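Local coordinates for Adenylate/guanylate cyclase/hydrolase, alpha/beta fold family (Ruegeria pomeroyi, PDB 3MR7), which probably acts as an adenylate cyclase, this chain being the class III nucleotide cyclase catalytic domain of a longer protein that also carries an alpha/beta-hydrolase family region, at residues Ile10-Met15 against Arg122-Ser127; Arg37-Asp42 against Gln82-Asp87; Arg72-Ile77 against Gly130-Ser135. All coordinates share one frame; numbering follows the deposited sequence.

Contacts 1 and 3 lie in the core, their centres 9 Å apart, and both pack a helix onto the same sheet; they meet where Leu123 and Ser127 touch strand 132-135. Contact 2 sits at the surface, its centre about 17 Å from that of contact 1 and 13 Å from that of contact 3, but shares helix 67-84 with contact 3, and Leu40 touches Ile77 between them. Their chemistry follows their place: contact 3 is purely aliphatic, contact 1 lays a buried glutamate of the helix along the strand, beside that strand's own aspartate, and contact 2 joins two helices through a salt bridge over an aliphatic patch. Contacts 1 and 2 also reach the second subunit.

Contact 1 (Ile10-Met15 against Arg122-Ser127)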
loop_
_atom_site.group_PDB
_atom_site.type_symbol
_atom_site.label_atom_id
_atom_site.label_comp_id
_atom_site.label_asym_id
_atom_site.label_seq_id
_atom_site.Cartn_x
_atom_site.Cartn_y
_atom_site.Cartn_z
ATOM N N ILE A 10 13.816 12.659 4.435
ATOM C CA ILE A 10 13.478 11.816 3.311
ATOM C C ILE A 10 11.968 11.843 3.082
ATOM O O ILE A 10 11.184 11.823 4.033
ATOM C CB ILE A 10 13.914 10.376 3.564
ATOM C CG1 ILE A 10 15.417 10.315 3.697
ATOM C CG2 ILE A 10 13.496 9.480 2.437
ATOM C CD1 ILE A 10 15.880 10.659 5.027
ATOM N N LEU A 11 11.593 11.877 1.805
ATOM C CA LEU A 11 10.217 11.906 1.346
ATOM C C LEU A 11 10.028 10.789 0.318
ATOM O O LEU A 11 10.742 10.743 -0.669
ATOM C CB LEU A 11 9.909 13.287 0.759
ATOM C CG LEU A 11 8.861 13.572 -0.327
ATOM C CD1 LEU A 11 7.949 12.404 -0.709
ATOM C CD2 LEU A 11 8.047 14.783 0.056
ATOM N N ALA A 12 9.094 9.871 0.580
ATOM C CA ALA A 12 8.734 8.829 -0.381
ATOM C C ALA A 12 7.315 9.061 -0.880
ATOM O O ALA A 12 6.434 9.437 -0.108
ATOM C CB ALA A 12 8.862 7.423 0.247
ATOM N N ALA A 13 7.095 8.806 -2.165
ATOM C CA ALA A 13 5.776 8.935 -2.795
ATOM C C ALA A 13 5.489 7.870 -3.856
ATOM O O ALA A 13 6.385 7.454 -4.577
ATOM C CB ALA A 13 5.607 10.338 -3.392
ATOM N N ASP A 14 4.230 7.456 -3.955
ATOM C CA ASP A 14 3.784 6.473 -4.949
ATOM C C ASP A 14 2.380 6.865 -5.384
ATOM O O ASP A 14 1.757 7.730 -4.790
ATOM C CB ASP A 14 3.738 5.078 -4.330
ATOM C CG ASP A 14 3.889 3.935 -5.353
ATOM O OD1 ASP A 14 3.763 4.120 -6.606
ATOM O OD2 ASP A 14 4.129 2.808 -4.853
HETATM N N MSE A 15 1.883 6.233 -6.430
HETATM C CA MSE A 15 0.563 6.542 -6.917
HETATM C C MSE A 15 -0.387 5.493 -6.402
HETATM O O MSE A 15 -0.102 4.296 -6.489
HETATM C CB MSE A 15 0.524 6.500 -8.430
HETATM C CG MSE A 15 -0.805 7.023 -8.960
HETATM SE SE MSE A 15 -1.114 6.661 -10.855
HETATM C CE MSE A 15 -2.848 7.493 -11.063
ATOM N N ARG A 122 8.006 3.032 4.026
ATOM C CA ARG A 122 6.902 2.370 4.704
ATOM C C ARG A 122 5.771 3.357 5.016
ATOM O O ARG A 122 4.593 3.047 4.846
ATOM C CB ARG A 122 7.407 1.694 5.972
ATOM C CG ARG A 122 6.398 0.795 6.619
ATOM C CD ARG A 122 5.840 -0.175 5.609
ATOM N NE ARG A 122 4.709 -0.820 6.229
ATOM C CZ ARG A 122 3.860 -1.635 5.637
ATOM N NH1 ARG A 122 3.979 -1.914 4.342
ATOM N NH2 ARG A 122 2.871 -2.148 6.363
ATOM N N LEU A 123 6.134 4.559 5.450
ATOM C CA LEU A 123 5.141 5.584 5.722
ATOM C C LEU A 123 4.321 5.883 4.483
ATOM O O LEU A 123 3.107 6.031 4.559
ATOM C CB LEU A 123 5.808 6.836 6.280
ATOM C CG LEU A 123 5.793 6.964 7.821
ATOM C CD1 LEU A 123 5.762 5.602 8.494
ATOM C CD2 LEU A 123 6.958 7.796 8.347
ATOM N N GLU A 124 4.988 5.951 3.336
ATOM C CA GLU A 124 4.307 6.153 2.068
ATOM C C GLU A 124 3.295 5.018 1.871
ATOM O O GLU A 124 2.135 5.228 1.596
ATOM C CB GLU A 124 5.342 6.223 0.937
ATOM C CG GLU A 124 4.773 6.121 -0.492
ATOM C CD GLU A 124 4.404 4.685 -0.900
ATOM O OE1 GLU A 124 5.304 3.806 -1.030
ATOM O OE2 GLU A 124 3.196 4.437 -1.098
ATOM N N ALA A 125 3.736 3.800 2.065
ATOM C CA ALA A 125 2.911 2.652 1.749
ATOM C C ALA A 125 1.662 2.541 2.621
ATOM O O ALA A 125 0.624 2.106 2.157
ATOM C CB ALA A 125 3.744 1.383 1.846
ATOM N N ILE A 126 1.749 2.915 3.888
ATOM C CA ILE A 126 0.570 2.819 4.736
ATOM C C ILE A 126 -0.244 4.106 4.724
ATOM O O ILE A 126 -1.370 4.108 5.183
ATOM C CB ILE A 126 0.940 2.537 6.174
ATOM C CG1 ILE A 126 1.556 3.820 6.755
ATOM C CG2 ILE A 126 1.811 1.235 6.269
ATOM C CD1 ILE A 126 2.190 3.672 8.062
ATOM N N SER A 127 0.314 5.192 4.198
ATOM C CA SER A 127 -0.407 6.459 4.137
ATOM C C SER A 127 -1.710 6.314 3.380
ATOM O O SER A 127 -1.785 5.566 2.425
ATOM C CB SER A 127 0.436 7.509 3.424
ATOM O OG SER A 127 -0.335 8.667 3.182
#
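Glu124 leans its whole side chain along strand residues Ala12 to Asp14. Its CB lies 3.8 Å from Ala12 CB and also touches Ala12 O, while its CG rests on Ala13 CA. Farther out, Glu124 OE2 comes within 3.3 Å of Asp14 CB. With CG anti to the backbone N (chi1 167°) and a bend at chi2, the chain runs along the strand and brings its carboxylate beside that of Asp14. The two carboxylate planes stand 78° apart, and Asp14 OD2 approaches Glu124 OE1 to 4.1 Å, like charges brought close together. Arg97 probably offsets this: its NE makes a salt bridge with Glu124 OE2, while its NH2 forms a long, weak ion pair with Asp14 OD2. Asp14 OD1 accepts a hydrogen bond from Met15 N (2.8 Å), which comes from the anti side but tilted out of the carboxylate plane, and also bonds Ser19 OG of the second subunit. The short segments' axes approach to 7.3 Å at 35°, close enough for the small Ala12 to meet the helix directly. Helix 115-126 thus packs on the central sheet of the class III cyclase catalytic domain, against strand 4-15 between its antiparallel neighbours 59-64 and 96-107, with Leu123 reaching on to strand 132-135.

Contact 2 (Arg37-Asp42 against Gln82-Asp87)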
loop_
_atom_site.group_PDB
_atom_site.type_symbol
_atom_site.label_atom_id
_atom_site.label_comp_id
_atom_site.label_asym_id
_atom_site.label_seq_id
_atom_site.Cartn_x
_atom_site.Cartn_y
_atom_site.Cartn_z
ATOM N N ARG A 37 3.493 14.741 -12.482
ATOM C CA ARG A 37 4.897 14.618 -12.125
ATOM C C ARG A 37 5.689 15.792 -12.691
ATOM O O ARG A 37 6.579 16.313 -12.042
ATOM C CB ARG A 37 5.480 13.305 -12.648
ATOM C CG ARG A 37 6.987 13.289 -12.669
ATOM C CD ARG A 37 7.579 13.063 -11.296
ATOM N NE ARG A 37 8.317 11.813 -11.266
ATOM C CZ ARG A 37 9.637 11.724 -11.289
ATOM N NH1 ARG A 37 10.373 12.822 -11.310
ATOM N NH2 ARG A 37 10.217 10.536 -11.275
ATOM N N ARG A 38 5.351 16.215 -13.901
ATOM C CA ARG A 38 6.171 17.206 -14.560
ATOM C C ARG A 38 5.793 18.610 -14.181
ATOM O O ARG A 38 6.659 19.471 -14.009
ATOM C CB ARG A 38 6.112 17.042 -16.069
ATOM C CG ARG A 38 7.201 16.180 -16.588
ATOM C CD ARG A 38 6.819 15.561 -17.923
ATOM N NE ARG A 38 6.897 14.120 -17.777
ATOM C CZ ARG A 38 7.971 13.424 -18.095
ATOM N NH1 ARG A 38 9.021 14.052 -18.606
ATOM N NH2 ARG A 38 7.988 12.117 -17.917
ATOM N N GLU A 39 4.495 18.830 -14.038
ATOM C CA GLU A 39 3.970 20.159 -13.810
ATOM C C GLU A 39 3.737 20.496 -12.339
ATOM O O GLU A 39 3.654 21.656 -11.994
ATOM C CB GLU A 39 2.689 20.365 -14.602
ATOM C CG GLU A 39 1.453 20.453 -13.754
ATOM C CD GLU A 39 0.297 21.132 -14.474
ATOM O OE1 GLU A 39 -0.626 20.411 -14.925
ATOM O OE2 GLU A 39 0.304 22.385 -14.580
ATOM N N LEU A 40 3.662 19.499 -11.469
ATOM C CA LEU A 40 3.218 19.744 -10.098
ATOM C C LEU A 40 4.268 19.282 -9.122
ATOM O O LEU A 40 4.825 20.083 -8.372
ATOM C CB LEU A 40 1.935 18.992 -9.853
ATOM C CG LEU A 40 0.876 19.577 -8.945
ATOM C CD1 LEU A 40 -0.464 19.056 -9.438
ATOM C CD2 LEU A 40 1.112 19.189 -7.489
ATOM N N ILE A 41 4.564 17.988 -9.160
ATOM C CA ILE A 41 5.573 17.399 -8.287
ATOM C C ILE A 41 7.005 17.895 -8.501
ATOM O O ILE A 41 7.583 18.566 -7.647
ATOM C CB ILE A 41 5.612 15.927 -8.495
ATOM C CG1 ILE A 41 4.285 15.331 -8.068
ATOM C CG2 ILE A 41 6.767 15.338 -7.727
ATOM C CD1 ILE A 41 4.209 13.836 -8.318
ATOM N N ASP A 42 7.584 17.541 -9.636
ATOM C CA ASP A 42 8.968 17.909 -9.908
ATOM C C ASP A 42 9.270 19.377 -9.612
ATOM O O ASP A 42 10.302 19.679 -9.046
ATOM C CB ASP A 42 9.393 17.510 -11.321
ATOM C CG ASP A 42 9.628 16.006 -11.461
ATOM O OD1 ASP A 42 9.464 15.285 -10.457
ATOM O OD2 ASP A 42 9.990 15.538 -12.572
ATOM N N GLN A 82 -5.783 17.719 -4.866
ATOM C CA GLN A 82 -7.196 17.741 -4.509
ATOM C C GLN A 82 -7.969 18.627 -5.485
ATOM O O GLN A 82 -9.046 18.261 -5.928
ATOM C CB GLN A 82 -7.439 18.173 -3.050
ATOM C CG GLN A 82 -8.857 18.710 -2.798
ATOM C CD GLN A 82 -9.222 18.759 -1.318
ATOM O OE1 GLN A 82 -8.362 18.951 -0.459
ATOM N NE2 GLN A 82 -10.508 18.597 -1.016
ATOM N N GLN A 83 -7.407 19.784 -5.820
ATOM C CA GLN A 83 -8.055 20.699 -6.748
ATOM C C GLN A 83 -8.057 20.131 -8.153
ATOM O O GLN A 83 -9.081 20.140 -8.827
ATOM C CB GLN A 83 -7.343 22.043 -6.769
ATOM C CG GLN A 83 -7.347 22.781 -5.458
ATOM C CD GLN A 83 -6.769 24.176 -5.598
ATOM O OE1 GLN A 83 -6.960 25.035 -4.730
ATOM N NE2 GLN A 83 -6.064 24.415 -6.709
ATOM N N ARG A 84 -6.906 19.636 -8.594
ATOM C CA ARG A 84 -6.743 19.205 -9.979
ATOM C C ARG A 84 -7.661 18.038 -10.381
ATOM O O ARG A 84 -7.999 17.863 -11.560
ATOM C CB ARG A 84 -5.286 18.828 -10.249
ATOM C CG ARG A 84 -4.264 19.926 -9.988
ATOM C CD ARG A 84 -4.357 21.019 -11.007
ATOM N NE ARG A 84 -4.297 20.527 -12.390
ATOM C CZ ARG A 84 -3.215 20.590 -13.167
ATOM N NH1 ARG A 84 -2.098 21.112 -12.675
ATOM N NH2 ARG A 84 -3.247 20.134 -14.425
ATOM N N GLU A 85 -8.066 17.240 -9.406
ATOM C CA GLU A 85 -8.850 16.060 -9.704
ATOM C C GLU A 85 -10.306 16.170 -9.239
ATOM O O GLU A 85 -11.029 15.177 -9.242
ATOM C CB GLU A 85 -8.190 14.826 -9.073
ATOM C CG GLU A 85 -6.962 14.331 -9.826
ATOM C CD GLU A 85 -7.313 13.620 -11.132
ATOM O OE1 GLU A 85 -7.618 12.404 -11.075
ATOM O OE2 GLU A 85 -7.291 14.278 -12.205
ATOM N N GLU A 86 -10.749 17.361 -8.842
ATOM C CA GLU A 86 -12.056 17.463 -8.194
ATOM C C GLU A 86 -13.245 17.352 -9.161
ATOM O O GLU A 86 -14.369 17.064 -8.741
ATOM C CB GLU A 86 -12.154 18.741 -7.377
ATOM C CG GLU A 86 -12.354 19.955 -8.244
ATOM C CD GLU A 86 -12.095 21.257 -7.513
ATOM O OE1 GLU A 86 -12.129 21.272 -6.252
ATOM O OE2 GLU A 86 -11.856 22.265 -8.223
ATOM N N ASP A 87 -13.009 17.587 -10.448
ATOM C CA ASP A 87 -14.085 17.475 -11.427
ATOM C C ASP A 87 -14.061 16.120 -12.123
ATOM O O ASP A 87 -14.816 15.867 -13.052
ATOM C CB ASP A 87 -14.030 18.623 -12.426
ATOM C CG ASP A 87 -14.432 19.945 -11.799
ATOM O OD1 ASP A 87 -15.543 20.002 -11.229
ATOM O OD2 ASP A 87 -13.643 20.917 -11.855
#
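Glu39 and Arg84 reach out to meet each other across the gap between their helices, and their flat groups meet almost perpendicularly, the carboxylate and guanidinium planes 86° apart. The carboxylate comes to the guanidinium edge: Glu39 OE1 lies 7° out of the guanidinium plane and takes a hydrogen bond from Arg84 NH2 at 2.7 Å, with an N-H...O angle of 142°. The same OE1 is also 2.8 Å from Arg84 NH1, so one oxygen sits at the edge between the two terminal nitrogens. Seen from the glutamate, the NH2 donor stands above the carboxylate plane, and this salt bridge lacks the flat, two-oxygen pairing of a bidentate arginine-carboxylate pair. Glu39 is extended beyond CG, whereas Arg84 starts with CG anti to the carbonyl carbon and bends at chi2 and chi3, which folds its chain on the way to the acid. Beneath the ion pair, Leu40 runs past Arg84 the other way, its CD1 3.9 Å from Arg84 CG, so Arg84 CG extends the apolar patch that Leu40 forms with Ile77, Ala80 and Met81. On helix 27-47, Asp42 OD1 uses its syn lone pair to take a hydrogen bond from Arg37 NH1 at 2.8 Å. The arrangement is an exposed salt bridge over apolar helix-helix packing, joining helix 27-47 to the C-terminal end of helix 67-84 in the class III cyclase catalytic domain.

Contact 3 (Arg72-Ile77 against Gly130-Ser135); sequences RCALEI and GAICVS
Helix segment 72-77 lies over strand 132-135, with Ala74 and Ile132 the nearest backbone pair, their CA atoms 7.1 Å apart. The helix is regular here, Glu76 N bonding Arg72 O and Ile77 N bonding Cys73 O. Across the interface Ile132 supplies the strand's side of the contact. Its CG1 branch, set anti to the carbonyl carbon (chi1 -54°), carries CD1 into the angle between Ala74 and Leu75. That methyl meets Ala74 CB at 3.4 Å and Leu75 CD2 at 3.7 Å, and also lies 3.6 Å from the backbone N of Leu75. The side chains of Leu75 and Ile132 cross at about a right angle, and CD1 touches the leucine at CG and CD2. Cutting Ile132 back to an alanine would probably open a gap beneath the helix and leave Ala74 and Leu75 without their apolar partner on this strand. Around this core, Trp170 touches both Leu75 and Ile132, and Ile100 touches both Ala74 and Ile132. Small and branched aliphatic side chains here seat a helix on a beta-sheet, as in the layered alpha/beta fold of class III nucleotide cyclase domains.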
loop_
_atom_site.group_PDB
_atom_site.type_symbol
_atom_site.label_atom_id
_atom_site.label_comp_id
_atom_site.label_asym_id
_atom_site.label_seq_id
_atom_site.Cartn_x
_atom_site.Cartn_y
_atom_site.Cartn_z
ATOM N N ARG A 72 6.197 21.083 3.543
ATOM C CA ARG A 72 5.447 22.053 2.748
ATOM C C ARG A 72 5.374 21.573 1.316
ATOM O O ARG A 72 4.397 21.815 0.594
ATOM C CB ARG A 72 6.110 23.418 2.772
ATOM C CG ARG A 72 6.077 24.077 4.131
ATOM C CD ARG A 72 7.085 25.214 4.162
ATOM N NE ARG A 72 6.946 26.075 5.329
ATOM C CZ ARG A 72 7.566 27.244 5.451
ATOM N NH1 ARG A 72 8.356 27.685 4.476
ATOM N NH2 ARG A 72 7.393 27.980 6.539
ATOM N N CYS A 73 6.419 20.887 0.900
ATOM C CA CYS A 73 6.442 20.368 -0.448
ATOM C C CYS A 73 5.314 19.345 -0.635
ATOM O O CYS A 73 4.553 19.430 -1.601
ATOM C CB CYS A 73 7.818 19.788 -0.742
ATOM S SG CYS A 73 8.000 18.993 -2.302
ATOM N N ALA A 74 5.188 18.404 0.297
ATOM C CA ALA A 74 4.106 17.395 0.247
ATOM C C ALA A 74 2.718 18.020 0.391
ATOM O O ALA A 74 1.751 17.594 -0.233
ATOM C CB ALA A 74 4.308 16.305 1.337
ATOM N N LEU A 75 2.612 19.009 1.253
ATOM C CA LEU A 75 1.342 19.651 1.429
ATOM C C LEU A 75 0.969 20.394 0.140
ATOM O O LEU A 75 -0.188 20.400 -0.251
ATOM C CB LEU A 75 1.413 20.580 2.630
ATOM C CG LEU A 75 1.252 19.862 3.964
ATOM C CD1 LEU A 75 1.585 20.809 5.086
ATOM C CD2 LEU A 75 -0.169 19.347 4.122
ATOM N N GLU A 76 1.967 20.994 -0.514
ATOM C CA GLU A 76 1.789 21.749 -1.754
ATOM C C GLU A 76 1.257 20.849 -2.843
ATOM O O GLU A 76 0.267 21.165 -3.522
ATOM C CB GLU A 76 3.115 22.339 -2.219
ATOM C CG GLU A 76 2.978 23.360 -3.341
ATOM C CD GLU A 76 4.330 23.817 -3.948
ATOM O OE1 GLU A 76 5.372 23.766 -3.246
ATOM O OE2 GLU A 76 4.341 24.238 -5.135
ATOM N N ILE A 77 1.942 19.725 -3.005
ATOM C CA ILE A 77 1.518 18.670 -3.898
ATOM C C ILE A 77 0.107 18.103 -3.629
ATOM O O ILE A 77 -0.727 18.095 -4.521
ATOM C CB ILE A 77 2.534 17.532 -3.858
ATOM C CG1 ILE A 77 3.888 18.055 -4.328
ATOM C CG2 ILE A 77 2.060 16.350 -4.724
ATOM C CD1 ILE A 77 4.974 17.014 -4.336
ATOM N N GLY A 130 -3.877 10.311 -1.100
ATOM C CA GLY A 130 -4.070 11.742 -1.060
ATOM C C GLY A 130 -3.586 12.416 0.205
ATOM O O GLY A 130 -3.679 13.614 0.303
ATOM N N ALA A 131 -3.063 11.639 1.146
ATOM C CA ALA A 131 -2.683 12.124 2.444
ATOM C C ALA A 131 -1.179 12.141 2.555
ATOM O O ALA A 131 -0.500 11.875 1.598
ATOM C CB ALA A 131 -3.283 11.222 3.528
ATOM N N ILE A 132 -0.676 12.456 3.738
ATOM C CA ILE A 132 0.738 12.478 4.013
ATOM C C ILE A 132 0.958 11.854 5.389
ATOM O O ILE A 132 0.344 12.284 6.350
ATOM C CB ILE A 132 1.247 13.900 4.148
ATOM C CG1 ILE A 132 0.887 14.740 2.940
ATOM C CG2 ILE A 132 2.733 13.887 4.345
ATOM C CD1 ILE A 132 1.415 16.150 3.043
ATOM N N CYS A 133 1.824 10.847 5.494
ATOM C CA CYS A 133 2.174 10.268 6.795
ATOM C C CYS A 133 3.596 10.642 7.162
ATOM O O CYS A 133 4.497 10.510 6.346
ATOM C CB CYS A 133 2.031 8.752 6.779
ATOM S SG CYS A 133 0.356 8.194 6.997
ATOM N N VAL A 134 3.796 11.129 8.375
ATOM C CA VAL A 134 5.137 11.525 8.813
ATOM C C VAL A 134 5.480 10.810 10.101
ATOM O O VAL A 134 4.606 10.503 10.914
ATOM C CB VAL A 134 5.220 13.025 9.041
ATOM C CG1 VAL A 134 4.401 13.728 7.963
ATOM C CG2 VAL A 134 4.691 13.391 10.443
ATOM N N SER A 135 6.744 10.503 10.296
ATOM C CA SER A 135 7.098 9.836 11.526
ATOM C C SER A 135 6.932 10.862 12.643
ATOM O O SER A 135 6.782 12.066 12.383
ATOM C CB SER A 135 8.533 9.351 11.480
ATOM O OG SER A 135 9.408 10.469 11.498
#